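Local coordinates for ABC transporter substrate-binding protein (Vibrio cholerae, PDB 3LKV) that probably serves as the periplasmic substrate-binding component of an ABC transporter and holds a phenylalanine molecule in the cleft between its two lobes, at residues A[70-81]-A[88-99]; A[120-129]-A[239-250]. All blocks are in the same frame, centred on the assembly; numbering follows the deposited sequence.

Overall arrangement
From the N terminus, contact 1 comes first: strand 72-76 leads into helix 78-87, and residues 88-99 bring the chain back alongside, closing a short beta-alpha-beta loop within one lobe. Contact 2 opens only after contact 1 has closed, so the two lie in series and neither nest nor cross. Its loop is far longer, spanning 109 residues; 120-129 leaves the sheet of strand 117-121 for helix 126-136, while 239-250 returns from the sheet of strand 237-240 to helix 243-258. Strands 93-98 and 117-121 are neighbours, and the hydroxyls of Thr96 and Thr250 are hydrogen-bonded. The contact centres lie about 17 Å apart, and both contacts touch the bound phenylalanine.

Contact 1 of 2, residues A[70-81]-A[88-99]; sequences PDVLVGIATPTA and TKTIPIVFTAVT. With PHE (phenylalanine), chain B.
Thr78 packs against Val98 where two parallel strands end and, with Thr99, grips the carboxylate of a bound phenylalanine. Thr78 donates twice, through N to OXT at 2.8 Å and through OG1 to O at 2.7 Å, while Thr99 N also bonds to O. The ligand amino group is held by Ala97 O, 2.9 Å from the ligand N, and by Thr99 OG1. With chi1 at -68°, Thr78 OG1 lies beside its own backbone N, which brings both donors to one carboxylate; Val98 CG1 packs across this hydroxyl.

Strands 72-76 and 93-96 pair in parallel, their axes 20° apart. Leu73 N, Gly75 N and Ala77 N donate to the carbonyls of Pro92, Val94 and Thr96, and Val94 N and Thr96 N donate back to Leu73 O and Gly75 O. On one sheet face Ile76 and Thr96 lie side by side, Ile76 CG1 3.5 Å from Thr96 CG2, a tight fit; Thr96 OG1 is hydrogen-bonded to Thr250 OG1. On the other face, Leu73 CD1 meets Thr88 CG2 tip to tip at 3.6 Å and touches Ile91 CG2. Gly75 has no side chain here, and helix 78-87 comes in close over it, Ala81 CB lying on Phe95 CB at 3.9 Å.

The pairing belongs to a right-handed beta-alpha-beta crossover in the Rossmann-like lobe of a periplasmic binding protein. Because Thr78 N belongs to the first turn of helix 78-87, the helix dipole would probably help stabilise the carboxylate, and the donors and acceptors suit the charged ends of a free amino acid.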
loop_
_atom_site.group_PDB
_atom_site.type_symbol
_atom_site.label_atom_id
_atom_site.label_comp_id
_atom_site.label_asym_id
_atom_site.label_seq_id
_atom_site.Cartn_x
_atom_site.Cartn_y
_atom_site.Cartn_z
ATOM N N PRO A 70 19.265 4.010 -4.945
ATOM C CA PRO A 70 18.691 3.165 -3.907
ATOM C C PRO A 70 19.783 2.271 -3.334
ATOM O O PRO A 70 20.799 2.085 -3.977
ATOM C CB PRO A 70 17.671 2.330 -4.663
ATOM C CG PRO A 70 18.318 2.175 -6.051
ATOM C CD PRO A 70 19.026 3.493 -6.289
ATOM N N ASP A 71 19.557 1.700 -2.164
ATOM C CA ASP A 71 20.510 0.760 -1.547
ATOM C C ASP A 71 20.447 -0.574 -2.281
ATOM O O ASP A 71 21.471 -1.273 -2.445
ATOM C CB ASP A 71 20.192 0.582 -0.068
ATOM C CG ASP A 71 20.286 1.907 0.730
ATOM O OD1 ASP A 71 21.405 2.420 0.851
ATOM O OD2 ASP A 71 19.270 2.476 1.235
ATOM N N VAL A 72 19.250 -0.979 -2.700
ATOM C CA VAL A 72 19.101 -2.260 -3.364
ATOM C C VAL A 72 18.032 -2.156 -4.431
ATOM O O VAL A 72 16.978 -1.526 -4.214
ATOM C CB VAL A 72 18.709 -3.442 -2.371
ATOM C CG1 VAL A 72 18.611 -4.748 -3.133
ATOM C CG2 VAL A 72 19.746 -3.572 -1.252
ATOM N N LEU A 73 18.326 -2.744 -5.580
ATOM C CA LEU A 73 17.366 -2.804 -6.677
ATOM C C LEU A 73 16.824 -4.224 -6.747
ATOM O O LEU A 73 17.590 -5.169 -6.575
ATOM C CB LEU A 73 18.019 -2.437 -7.991
ATOM C CG LEU A 73 18.480 -1.005 -8.174
ATOM C CD1 LEU A 73 19.666 -0.993 -9.186
ATOM C CD2 LEU A 73 17.311 -0.153 -8.678
ATOM N N VAL A 74 15.519 -4.367 -6.930
ATOM C CA VAL A 74 14.898 -5.680 -6.997
ATOM C C VAL A 74 14.230 -5.795 -8.362
ATOM O O VAL A 74 13.419 -4.907 -8.751
ATOM C CB VAL A 74 13.848 -5.898 -5.881
ATOM C CG1 VAL A 74 13.125 -7.224 -6.118
ATOM C CG2 VAL A 74 14.516 -5.878 -4.478
ATOM N N GLY A 75 14.617 -6.794 -9.126
ATOM C CA GLY A 75 13.986 -7.008 -10.418
ATOM C C GLY A 75 13.098 -8.226 -10.345
ATOM O O GLY A 75 13.585 -9.377 -10.240
ATOM N N ILE A 76 11.800 -8.006 -10.408
ATOM C CA ILE A 76 10.877 -9.092 -10.375
ATOM C C ILE A 76 10.525 -9.429 -11.852
ATOM O O ILE A 76 9.912 -8.611 -12.564
ATOM C CB ILE A 76 9.600 -8.701 -9.638
ATOM C CG1 ILE A 76 9.870 -8.302 -8.202
ATOM C CG2 ILE A 76 8.601 -9.825 -9.685
ATOM C CD1 ILE A 76 8.562 -7.830 -7.410
ATOM N N ALA A 77 10.905 -10.637 -12.271
ATOM C CA ALA A 77 10.707 -11.164 -13.625
ATOM C C ALA A 77 11.901 -10.808 -14.504
ATOM O O ALA A 77 12.653 -9.873 -14.231
ATOM C CB ALA A 77 9.358 -10.728 -14.255
ATOM N N THR A 78 12.080 -11.586 -15.558
ATOM C CA THR A 78 13.324 -11.565 -16.326
ATOM C C THR A 78 13.605 -10.262 -17.071
ATOM O O THR A 78 14.719 -9.739 -17.018
ATOM C CB THR A 78 13.393 -12.791 -17.280
ATOM O OG1 THR A 78 13.530 -13.967 -16.476
ATOM C CG2 THR A 78 14.594 -12.689 -18.218
ATOM N N PRO A 79 12.609 -9.738 -17.796
ATOM C CA PRO A 79 12.911 -8.562 -18.648
ATOM C C PRO A 79 13.267 -7.324 -17.806
ATOM O O PRO A 79 14.176 -6.596 -18.148
ATOM C CB PRO A 79 11.637 -8.361 -19.478
ATOM C CG PRO A 79 10.853 -9.591 -19.317
ATOM C CD PRO A 79 11.261 -10.247 -18.008
ATOM N N THR A 80 12.648 -7.156 -16.648
ATOM C CA THR A 80 12.953 -5.994 -15.806
ATOM C C THR A 80 14.285 -6.235 -15.120
ATOM O O THR A 80 15.073 -5.322 -15.035
ATOM C CB THR A 80 11.821 -5.730 -14.810
ATOM O OG1 THR A 80 11.081 -6.946 -14.624
ATOM C CG2 THR A 80 10.829 -4.682 -15.398
ATOM N N ALA A 81 14.584 -7.485 -14.739
ATOM C CA ALA A 81 15.912 -7.771 -14.177
ATOM C C ALA A 81 16.992 -7.470 -15.184
ATOM O O ALA A 81 17.988 -6.868 -14.839
ATOM C CB ALA A 81 16.032 -9.207 -13.667
ATOM N N THR A 88 23.006 -0.761 -14.199
ATOM C CA THR A 88 24.020 -0.650 -13.168
ATOM C C THR A 88 24.871 -1.899 -12.992
ATOM O O THR A 88 24.362 -2.997 -12.967
ATOM C CB THR A 88 23.427 -0.285 -11.785
ATOM O OG1 THR A 88 24.515 -0.027 -10.872
ATOM C CG2 THR A 88 22.571 -1.441 -11.214
ATOM N N LYS A 89 26.168 -1.686 -12.807
ATOM C CA LYS A 89 27.118 -2.760 -12.502
ATOM C C LYS A 89 27.584 -2.799 -11.040
ATOM O O LYS A 89 28.441 -3.618 -10.707
ATOM C CB LYS A 89 28.409 -2.579 -13.360
ATOM C CG LYS A 89 28.198 -2.394 -14.858
ATOM C CD LYS A 89 27.465 -3.579 -15.506
ATOM C CE LYS A 89 26.876 -3.143 -16.891
ATOM N NZ LYS A 89 26.084 -4.237 -17.484
ATOM N N THR A 90 27.068 -1.918 -10.201
ATOM C CA THR A 90 27.592 -1.698 -8.858
ATOM C C THR A 90 26.513 -1.640 -7.778
ATOM O O THR A 90 26.736 -2.014 -6.622
ATOM C CB THR A 90 28.276 -0.348 -8.804
ATOM O OG1 THR A 90 27.380 0.615 -9.362
ATOM C CG2 THR A 90 29.566 -0.342 -9.653
ATOM N N ILE A 91 25.359 -1.074 -8.091
ATOM C CA ILE A 91 24.243 -1.123 -7.130
ATOM C C ILE A 91 23.778 -2.562 -7.046
ATOM O O ILE A 91 23.532 -3.203 -8.049
ATOM C CB ILE A 91 23.068 -0.185 -7.510
ATOM C CG1 ILE A 91 23.607 1.259 -7.721
ATOM C CG2 ILE A 91 22.016 -0.223 -6.444
ATOM C CD1 ILE A 91 22.483 2.241 -8.078
ATOM N N PRO A 92 23.694 -3.114 -5.831
ATOM C CA PRO A 92 23.173 -4.468 -5.721
ATOM C C PRO A 92 21.816 -4.664 -6.365
ATOM O O PRO A 92 20.883 -3.854 -6.136
ATOM C CB PRO A 92 23.081 -4.678 -4.198
ATOM C CG PRO A 92 24.048 -3.699 -3.650
ATOM C CD PRO A 92 23.890 -2.501 -4.502
ATOM N N ILE A 93 21.709 -5.747 -7.143
ATOM C CA ILE A 93 20.490 -6.193 -7.794
ATOM C C ILE A 93 20.147 -7.574 -7.253
ATOM O O ILE A 93 20.963 -8.503 -7.305
ATOM C CB ILE A 93 20.650 -6.326 -9.297
ATOM C CG1 ILE A 93 20.951 -4.942 -9.910
ATOM C CG2 ILE A 93 19.396 -6.944 -9.881
ATOM C CD1 ILE A 93 21.542 -4.924 -11.315
ATOM N N VAL A 94 18.935 -7.706 -6.745
ATOM C CA VAL A 94 18.394 -9.001 -6.358
ATOM C C VAL A 94 17.252 -9.281 -7.309
ATOM O O VAL A 94 16.255 -8.568 -7.316
ATOM C CB VAL A 94 17.815 -8.958 -4.975
ATOM C CG1 VAL A 94 17.183 -10.308 -4.668
ATOM C CG2 VAL A 94 18.937 -8.555 -3.943
ATOM N N PHE A 95 17.397 -10.273 -8.139
ATOM C CA PHE A 95 16.299 -10.611 -9.019
ATOM C C PHE A 95 15.495 -11.666 -8.317
ATOM O O PHE A 95 15.974 -12.338 -7.376
ATOM C CB PHE A 95 16.770 -11.131 -10.381
ATOM C CG PHE A 95 17.696 -12.337 -10.294
ATOM C CD1 PHE A 95 17.193 -13.596 -10.046
ATOM C CD2 PHE A 95 19.037 -12.194 -10.479
ATOM C CE1 PHE A 95 18.014 -14.677 -9.984
ATOM C CE2 PHE A 95 19.901 -13.290 -10.422
ATOM C CZ PHE A 95 19.376 -14.526 -10.171
ATOM N N THR A 96 14.250 -11.776 -8.747
ATOM C CA THR A 96 13.336 -12.707 -8.185
ATOM C C THR A 96 12.292 -13.141 -9.191
ATOM O O THR A 96 11.977 -12.447 -10.102
ATOM C CB THR A 96 12.742 -12.162 -6.868
ATOM O OG1 THR A 96 12.046 -13.231 -6.230
ATOM C CG2 THR A 96 11.790 -10.950 -7.066
ATOM N N ALA A 97 11.832 -14.366 -9.045
ATOM C CA ALA A 97 10.908 -15.000 -9.944
ATOM C C ALA A 97 11.458 -14.974 -11.342
ATOM O O ALA A 97 10.735 -14.711 -12.321
ATOM C CB ALA A 97 9.476 -14.320 -9.855
ATOM N N VAL A 98 12.762 -15.253 -11.437
ATOM C CA VAL A 98 13.411 -15.381 -12.753
ATOM C C VAL A 98 13.645 -16.861 -13.097
ATOM O O VAL A 98 14.286 -17.616 -12.347
ATOM C CB VAL A 98 14.722 -14.624 -12.799
ATOM C CG1 VAL A 98 15.559 -15.085 -14.016
ATOM C CG2 VAL A 98 14.451 -13.078 -12.741
ATOM N N THR A 99 13.130 -17.283 -14.234
ATOM C CA THR A 99 13.103 -18.683 -14.604
ATOM C C THR A 99 14.522 -19.278 -14.760
ATOM O O THR A 99 14.829 -20.336 -14.185
ATOM C CB THR A 99 12.309 -18.843 -15.923
ATOM O OG1 THR A 99 10.891 -18.666 -15.647
ATOM C CG2 THR A 99 12.640 -20.169 -16.610
HETATM N N PHE B . 9.623 -16.643 -14.136
HETATM C CA PHE B . 9.056 -15.541 -15.012
HETATM C C PHE B . 10.233 -14.695 -15.568
HETATM O O PHE B . 11.384 -15.222 -15.549
HETATM C CB PHE B . 8.008 -14.698 -14.272
HETATM C CG PHE B . 6.655 -15.392 -14.144
HETATM C CD1 PHE B . 5.819 -15.536 -15.266
HETATM C CD2 PHE B . 6.231 -15.914 -12.942
HETATM C CE1 PHE B . 4.627 -16.181 -15.175
HETATM C CE2 PHE B . 5.032 -16.552 -12.838
HETATM C CZ PHE B . 4.215 -16.708 -13.938
HETATM O OXT PHE B . 10.098 -13.551 -16.058
#

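Contact 2 of 2, residues A[120-129]-A[239-250]. With PHE (phenylalanine), chain B.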
loop_
_atom_site.group_PDB
_atom_site.type_symbol
_atom_site.label_atom_id
_atom_site.label_comp_id
_atom_site.label_asym_id
_atom_site.label_seq_id
_atom_site.Cartn_x
_atom_site.Cartn_y
_atom_site.Cartn_z
ATOM N N LEU A 120 16.803 -15.085 -6.762
ATOM C CA LEU A 120 16.002 -16.305 -6.683
ATOM C C LEU A 120 15.410 -16.679 -8.044
ATOM O O LEU A 120 14.802 -15.850 -8.743
ATOM C CB LEU A 120 14.886 -16.119 -5.683
ATOM C CG LEU A 120 15.095 -16.535 -4.226
ATOM C CD1 LEU A 120 14.315 -15.729 -3.129
ATOM C CD2 LEU A 120 14.704 -18.028 -4.128
ATOM N N SER A 121 15.564 -17.949 -8.386
ATOM C CA SER A 121 15.001 -18.502 -9.590
ATOM C C SER A 121 13.740 -19.331 -9.360
ATOM O O SER A 121 13.692 -20.128 -8.398
ATOM C CB SER A 121 16.045 -19.393 -10.270
ATOM O OG SER A 121 15.422 -20.095 -11.336
ATOM N N ASP A 122 12.754 -19.192 -10.263
ATOM C CA ASP A 122 11.503 -20.039 -10.245
ATOM C C ASP A 122 11.462 -21.016 -11.417
ATOM O O ASP A 122 10.428 -21.191 -12.064
ATOM C CB ASP A 122 10.202 -19.223 -10.224
ATOM C CG ASP A 122 9.994 -18.390 -11.494
ATOM O OD1 ASP A 122 11.014 -18.016 -12.080
ATOM O OD2 ASP A 122 8.827 -18.098 -11.905
ATOM N N LEU A 123 12.608 -21.642 -11.678
ATOM C CA LEU A 123 12.765 -22.546 -12.808
ATOM C C LEU A 123 11.700 -23.632 -12.734
ATOM O O LEU A 123 11.641 -24.282 -11.747
ATOM C CB LEU A 123 14.143 -23.185 -12.803
ATOM C CG LEU A 123 14.319 -24.248 -13.907
ATOM C CD1 LEU A 123 14.124 -23.603 -15.274
ATOM C CD2 LEU A 123 15.687 -24.952 -13.829
ATOM N N SER A 124 10.822 -23.756 -13.744
ATOM C CA SER A 124 9.752 -24.747 -13.741
ATOM C C SER A 124 10.291 -26.158 -13.919
ATOM O O SER A 124 11.161 -26.366 -14.710
ATOM C CB SER A 124 8.851 -24.488 -14.924
ATOM O OG SER A 124 8.212 -23.253 -14.790
ATOM N N PRO A 125 9.748 -27.134 -13.198
ATOM C CA PRO A 125 10.090 -28.530 -13.506
ATOM C C PRO A 125 9.265 -29.024 -14.714
ATOM O O PRO A 125 8.231 -29.715 -14.575
ATOM C CB PRO A 125 9.675 -29.268 -12.226
ATOM C CG PRO A 125 8.461 -28.461 -11.738
ATOM C CD PRO A 125 8.634 -27.029 -12.229
ATOM N N VAL A 126 9.717 -28.662 -15.899
ATOM C CA VAL A 126 8.956 -28.941 -17.119
ATOM C C VAL A 126 8.714 -30.479 -17.297
ATOM O O VAL A 126 7.603 -30.905 -17.595
ATOM C CB VAL A 126 9.681 -28.295 -18.327
ATOM C CG1 VAL A 126 9.052 -28.689 -19.694
ATOM C CG2 VAL A 126 9.747 -26.774 -18.112
ATOM N N GLU A 127 9.762 -31.286 -17.113
ATOM C CA GLU A 127 9.655 -32.751 -17.216
ATOM C C GLU A 127 8.531 -33.282 -16.326
ATOM O O GLU A 127 7.671 -34.074 -16.733
ATOM C CB GLU A 127 10.992 -33.412 -16.824
ATOM C CG GLU A 127 10.978 -34.988 -16.682
ATOM C CD GLU A 127 10.709 -35.743 -17.988
ATOM O OE1 GLU A 127 10.458 -36.981 -17.906
ATOM O OE2 GLU A 127 10.739 -35.119 -19.091
ATOM N N GLN A 128 8.520 -32.810 -15.103
ATOM C CA GLN A 128 7.475 -33.202 -14.189
ATOM C C GLN A 128 6.083 -32.738 -14.692
ATOM O O GLN A 128 5.101 -33.470 -14.575
ATOM C CB GLN A 128 7.841 -32.680 -12.806
ATOM C CG GLN A 128 7.082 -33.220 -11.662
ATOM C CD GLN A 128 7.535 -32.625 -10.301
ATOM O OE1 GLN A 128 8.521 -31.879 -10.206
ATOM N NE2 GLN A 128 6.810 -32.981 -9.252
ATOM N N HIS A 129 5.998 -31.568 -15.311
ATOM C CA HIS A 129 4.727 -31.125 -15.859
ATOM C C HIS A 129 4.247 -32.027 -17.029
ATOM O O HIS A 129 3.067 -32.307 -17.149
ATOM C CB HIS A 129 4.797 -29.669 -16.360
ATOM C CG HIS A 129 4.947 -28.654 -15.270
ATOM N ND1 HIS A 129 5.327 -27.358 -15.518
ATOM C CD2 HIS A 129 4.758 -28.740 -13.931
ATOM C CE1 HIS A 129 5.373 -26.686 -14.378
ATOM N NE2 HIS A 129 5.026 -27.500 -13.397
ATOM N N LEU A 239 0.859 -27.088 -11.538
ATOM C CA LEU A 239 1.868 -27.493 -10.563
ATOM C C LEU A 239 2.892 -26.373 -10.383
ATOM O O LEU A 239 4.014 -26.438 -10.888
ATOM C CB LEU A 239 2.526 -28.816 -10.981
ATOM C CG LEU A 239 3.510 -29.432 -10.000
ATOM C CD1 LEU A 239 2.746 -29.862 -8.743
ATOM C CD2 LEU A 239 4.273 -30.608 -10.631
ATOM N N GLY A 240 2.493 -25.338 -9.667
ATOM C CA GLY A 240 3.302 -24.120 -9.599
ATOM C C GLY A 240 3.916 -23.875 -8.238
ATOM O O GLY A 240 3.560 -24.521 -7.247
ATOM N N PHE A 241 4.822 -22.915 -8.184
ATOM C CA PHE A 241 5.422 -22.499 -6.906
ATOM C C PHE A 241 4.490 -21.560 -6.182
ATOM O O PHE A 241 3.480 -21.081 -6.730
ATOM C CB PHE A 241 6.754 -21.777 -7.142
ATOM C CG PHE A 241 7.776 -22.629 -7.809
ATOM C CD1 PHE A 241 8.299 -23.711 -7.153
ATOM C CD2 PHE A 241 8.185 -22.374 -9.110
ATOM C CE1 PHE A 241 9.237 -24.554 -7.800
ATOM C CE2 PHE A 241 9.115 -23.177 -9.716
ATOM C CZ PHE A 241 9.637 -24.286 -9.066
ATOM N N ASP A 242 4.853 -21.305 -4.935
ATOM C CA ASP A 242 4.151 -20.362 -4.087
ATOM C C ASP A 242 4.926 -19.038 -4.200
ATOM O O ASP A 242 5.969 -18.878 -3.590
ATOM C CB ASP A 242 4.116 -20.881 -2.633
ATOM C CG ASP A 242 3.431 -19.911 -1.683
ATOM O OD1 ASP A 242 3.209 -18.721 -2.044
ATOM O OD2 ASP A 242 3.112 -20.345 -0.569
ATOM N N TYR A 243 4.434 -18.121 -5.018
ATOM C CA TYR A 243 5.213 -16.917 -5.314
ATOM C C TYR A 243 5.267 -15.976 -4.092
ATOM O O TYR A 243 6.207 -15.199 -3.954
ATOM C CB TYR A 243 4.719 -16.232 -6.600
ATOM C CG TYR A 243 5.188 -16.968 -7.814
ATOM C CD1 TYR A 243 4.427 -17.986 -8.390
ATOM C CD2 TYR A 243 6.420 -16.693 -8.359
ATOM C CE1 TYR A 243 4.915 -18.692 -9.506
ATOM C CE2 TYR A 243 6.912 -17.379 -9.437
ATOM C CZ TYR A 243 6.180 -18.393 -10.013
ATOM O OH TYR A 243 6.679 -19.062 -11.110
ATOM N N TYR A 244 4.267 -16.050 -3.199
ATOM C CA TYR A 244 4.320 -15.217 -1.985
ATOM C C TYR A 244 5.554 -15.641 -1.178
ATOM O O TYR A 244 6.312 -14.807 -0.768
ATOM C CB TYR A 244 3.019 -15.295 -1.179
ATOM C CG TYR A 244 3.076 -14.551 0.116
ATOM C CD1 TYR A 244 2.775 -13.207 0.178
ATOM C CD2 TYR A 244 3.430 -15.184 1.288
ATOM C CE1 TYR A 244 2.837 -12.498 1.379
ATOM C CE2 TYR A 244 3.465 -14.490 2.508
ATOM C CZ TYR A 244 3.188 -13.145 2.540
ATOM O OH TYR A 244 3.240 -12.441 3.739
ATOM N N GLN A 245 5.794 -16.940 -1.026
ATOM C CA GLN A 245 6.939 -17.395 -0.241
ATOM C C GLN A 245 8.256 -17.097 -0.888
ATOM O O GLN A 245 9.265 -16.886 -0.206
ATOM C CB GLN A 245 6.860 -18.903 0.076
ATOM C CG GLN A 245 5.755 -19.288 1.092
ATOM C CD GLN A 245 5.791 -18.452 2.389
ATOM O OE1 GLN A 245 6.860 -18.076 2.880
ATOM N NE2 GLN A 245 4.619 -18.150 2.912
ATOM N N ILE A 246 8.278 -17.146 -2.202
ATOM C CA ILE A 246 9.482 -16.716 -2.937
ATOM C C ILE A 246 9.767 -15.242 -2.643
ATOM O O ILE A 246 10.892 -14.839 -2.454
ATOM C CB ILE A 246 9.278 -16.878 -4.469
ATOM C CG1 ILE A 246 9.248 -18.359 -4.851
ATOM C CG2 ILE A 246 10.379 -16.080 -5.278
ATOM C CD1 ILE A 246 8.788 -18.596 -6.354
ATOM N N GLY A 247 8.735 -14.417 -2.607
ATOM C CA GLY A 247 8.928 -13.028 -2.211
ATOM C C GLY A 247 9.473 -12.934 -0.787
ATOM O O GLY A 247 10.420 -12.200 -0.543
ATOM N N VAL A 248 8.897 -13.696 0.143
ATOM C CA VAL A 248 9.410 -13.720 1.507
ATOM C C VAL A 248 10.878 -14.110 1.555
ATOM O O VAL A 248 11.688 -13.458 2.226
ATOM C CB VAL A 248 8.551 -14.622 2.442
ATOM C CG1 VAL A 248 9.201 -14.757 3.876
ATOM C CG2 VAL A 248 7.110 -14.067 2.524
ATOM N N GLN A 249 11.278 -15.101 0.783
ATOM C CA GLN A 249 12.706 -15.458 0.761
ATOM C C GLN A 249 13.559 -14.412 0.087
ATOM O O GLN A 249 14.737 -14.289 0.399
ATOM C CB GLN A 249 12.971 -16.750 0.005
ATOM C CG GLN A 249 12.463 -18.045 0.560
ATOM C CD GLN A 249 12.792 -19.203 -0.427
ATOM O OE1 GLN A 249 13.937 -19.381 -0.886
ATOM N NE2 GLN A 249 11.777 -19.944 -0.778
ATOM N N THR A 250 13.005 -13.698 -0.886
ATOM C CA THR A 250 13.727 -12.570 -1.486
ATOM C C THR A 250 14.156 -11.531 -0.435
ATOM O O THR A 250 15.218 -10.936 -0.543
ATOM C CB THR A 250 12.893 -11.887 -2.575
ATOM O OG1 THR A 250 12.384 -12.876 -3.513
ATOM C CG2 THR A 250 13.727 -10.805 -3.267
HETATM N N PHE B . 9.623 -16.643 -14.136
HETATM C CA PHE B . 9.056 -15.541 -15.012
HETATM C C PHE B . 10.233 -14.695 -15.568
HETATM O O PHE B . 11.384 -15.222 -15.549
HETATM C CB PHE B . 8.008 -14.698 -14.272
HETATM C CG PHE B . 6.655 -15.392 -14.144
HETATM C CD1 PHE B . 5.819 -15.536 -15.266
HETATM C CD2 PHE B . 6.231 -15.914 -12.942
HETATM C CE1 PHE B . 4.627 -16.181 -15.175
HETATM C CE2 PHE B . 5.032 -16.552 -12.838
HETATM C CZ PHE B . 4.215 -16.708 -13.938
HETATM O OXT PHE B . 10.098 -13.551 -16.058
#
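Segments 120-129 and 239-250 run beside each other without strand pairing, their nearest CA atoms, those of Leu120 and Thr250, 6.8 Å apart. Each contains the end of a strand, a connecting loop and the start of a helix, but they traverse the interlobe region in opposing senses. Asp122 and Tyr243 meet midway: Tyr243 OH donates to Asp122 OD2 in a very short bond of 2.5 Å, the carboxylate standing 78° from the phenol ring. A chi1 of 65°, with CG between backbone N and carbonyl carbon, points the Asp122 carboxylate at Tyr243 and the bound phenylalanine; OD2 also accepts from the ligand N at 2.8 Å, and OD1 lies equally near. The Phe241 ring presents its edge to two backbone carbonyls, with CE2 3.3 Å from Asp122 O and CZ near Leu123 O. Farther along, His129 NE2 donates to Leu239 O at 2.9 Å, while its ND1 bonds to Tyr198. At the other end Leu120 CD1 packs against helix 243-258, 3.6 Å from Gln249 CB. Such interlobe segments are characteristic of the hinge of periplasmic binding proteins. Tyr243 probably helps to position the carboxylate that receives the ligand's ammonium group, whose positive charge may favour an ionised Asp122.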